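Local coordinates for Exo-poly-alpha-D-galacturonosidase (Thermotoga maritima, PDB 3JUR), which probably hydrolyses polygalacturonate, the pectin backbone, as a hyperthermoactive exopolygalacturonase that assembles into a tetramer, at residues E323-L328 against E353-I358. Sequence-based numbering, arbitrary orientation.
Sequences ERALRL and EEVIRI
E354 OE1 takes a hydrogen bond from R324 NE at 2.7 Å on its syn lone pair, close to the guanidinium plane, making a salt bridge between successive coils of the parallel beta-helix. R324 reaches it by running extended from CG to NE, while E354 bends at chi2 (97°) to bring its carboxylate alongside. A water accepts from R324 NH2 and donates to E354 OE2 (2.5 Å) as a second link. R357, bent at chi2, adds a weak salt bridge from NH2 to E354 OE1, and E323 OE1 holds R324 NH1 at 2.9 Å. The R327 guanidinium lies over that NH1, its own charge met by D261; E354 OE2 also pairs with R391, one coil further on. Both chains turn a corner in step, at A325-L326 and V355-I356. V355 O receives L326 N at 3.1 Å and, weakly, A325 N; in the parallel pairing beyond the corner, R357 N bonds L326 O and L328 N bonds R357 O, the latter nearly straight (2.8 Å, 169°). L326, L328, I356 and I358 line the opposite, apolar face, where L328 CB meets I358 CG2. With R324, R357 and R391 around it, buried E354 is probably kept ionised, and its charge would offset the R324-R357 repulsion.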
# COMPACT_ATOMS: atom_id res chain seq x y z
N GLU D 323 -12.57 7.24 -22.34
CA GLU D 323 -13.07 8.10 -21.27
C GLU D 323 -13.46 7.29 -20.05
O GLU D 323 -13.22 7.71 -18.92
CB GLU D 323 -14.25 8.95 -21.75
CG GLU D 323 -13.87 10.07 -22.71
CD GLU D 323 -15.05 10.96 -23.08
OE1 GLU D 323 -16.17 10.73 -22.56
OE2 GLU D 323 -14.86 11.90 -23.88
N ARG D 324 -14.09 6.14 -20.31
CA ARG D 324 -14.62 5.25 -19.28
C ARG D 324 -14.48 3.81 -19.71
O ARG D 324 -14.65 3.48 -20.90
CB ARG D 324 -16.11 5.55 -19.01
CG ARG D 324 -16.38 6.98 -18.58
CD ARG D 324 -17.85 7.36 -18.55
NE ARG D 324 -17.91 8.82 -18.49
CZ ARG D 324 -17.86 9.62 -19.55
NH1 ARG D 324 -17.81 9.11 -20.79
NH2 ARG D 324 -17.88 10.94 -19.38
N ALA D 325 -14.20 2.93 -18.76
CA ALA D 325 -14.09 1.51 -19.07
C ALA D 325 -15.47 0.85 -19.04
O ALA D 325 -15.88 0.20 -20.01
CB ALA D 325 -13.13 0.81 -18.11
N LEU D 326 -16.18 1.04 -17.93
CA LEU D 326 -17.52 0.50 -17.73
C LEU D 326 -18.45 1.65 -17.35
O LEU D 326 -18.16 2.42 -16.43
CB LEU D 326 -17.53 -0.56 -16.62
CG LEU D 326 -18.89 -1.15 -16.18
CD1 LEU D 326 -19.59 -1.94 -17.31
CD2 LEU D 326 -18.75 -2.04 -14.95
N ARG D 327 -19.56 1.76 -18.07
CA ARG D 327 -20.49 2.87 -17.91
C ARG D 327 -21.93 2.37 -17.94
O ARG D 327 -22.35 1.76 -18.91
CB ARG D 327 -20.24 3.86 -19.05
CG ARG D 327 -20.96 5.19 -18.92
CD ARG D 327 -20.74 6.01 -20.19
NE ARG D 327 -21.06 7.42 -19.98
CZ ARG D 327 -21.19 8.31 -20.95
NH1 ARG D 327 -21.02 7.94 -22.22
NH2 ARG D 327 -21.49 9.57 -20.66
N LEU D 328 -22.68 2.62 -16.86
CA LEU D 328 -24.13 2.40 -16.84
C LEU D 328 -24.86 3.74 -16.72
O LEU D 328 -24.58 4.53 -15.81
CB LEU D 328 -24.54 1.43 -15.71
CG LEU D 328 -24.27 -0.08 -15.89
CD1 LEU D 328 -22.78 -0.42 -15.92
CD2 LEU D 328 -24.95 -0.88 -14.79
N GLU D 353 -11.69 9.88 -17.83
CA GLU D 353 -12.78 10.36 -16.97
C GLU D 353 -13.02 9.47 -15.75
O GLU D 353 -12.47 9.74 -14.68
CB GLU D 353 -14.08 10.56 -17.77
CG GLU D 353 -13.97 11.62 -18.87
CD GLU D 353 -13.77 13.04 -18.32
OE1 GLU D 353 -14.35 13.37 -17.27
OE2 GLU D 353 -13.02 13.82 -18.94
N GLU D 354 -13.83 8.42 -15.91
CA GLU D 354 -14.11 7.50 -14.81
C GLU D 354 -13.86 6.08 -15.27
O GLU D 354 -14.31 5.69 -16.34
CB GLU D 354 -15.56 7.62 -14.31
CG GLU D 354 -16.00 9.01 -13.88
CD GLU D 354 -16.76 9.77 -14.97
OE1 GLU D 354 -17.24 9.13 -15.94
OE2 GLU D 354 -16.89 11.00 -14.84
N VAL D 355 -13.16 5.29 -14.46
CA VAL D 355 -12.91 3.90 -14.80
C VAL D 355 -14.23 3.12 -14.75
O VAL D 355 -14.56 2.40 -15.69
CB VAL D 355 -11.85 3.24 -13.88
CG1 VAL D 355 -11.65 1.77 -14.27
CG2 VAL D 355 -10.52 4.00 -13.93
N ILE D 356 -14.96 3.30 -13.66
CA ILE D 356 -16.27 2.69 -13.46
C ILE D 356 -17.29 3.80 -13.15
O ILE D 356 -17.12 4.55 -12.19
CB ILE D 356 -16.24 1.64 -12.32
CG1 ILE D 356 -15.31 0.47 -12.68
CG2 ILE D 356 -17.65 1.13 -12.01
CD1 ILE D 356 -14.82 -0.32 -11.46
N ARG D 357 -18.33 3.89 -13.97
CA ARG D 357 -19.34 4.92 -13.84
C ARG D 357 -20.74 4.31 -13.82
O ARG D 357 -21.12 3.60 -14.74
CB ARG D 357 -19.24 5.92 -15.00
CG ARG D 357 -20.29 7.04 -14.95
CD ARG D 357 -19.86 8.11 -13.98
NE ARG D 357 -20.85 9.16 -13.77
CZ ARG D 357 -21.02 10.23 -14.55
NH1 ARG D 357 -21.95 11.13 -14.24
NH2 ARG D 357 -20.28 10.41 -15.64
N ILE D 358 -21.49 4.61 -12.76
CA ILE D 358 -22.91 4.27 -12.73
C ILE D 358 -23.68 5.53 -12.39
O ILE D 358 -23.46 6.14 -11.34
CB ILE D 358 -23.24 3.13 -11.74
CG1 ILE D 358 -22.37 1.90 -12.03
CG2 ILE D 358 -24.74 2.77 -11.80
CD1 ILE D 358 -22.58 0.74 -11.07
O HOH W 1 -17.85 12.15 -16.84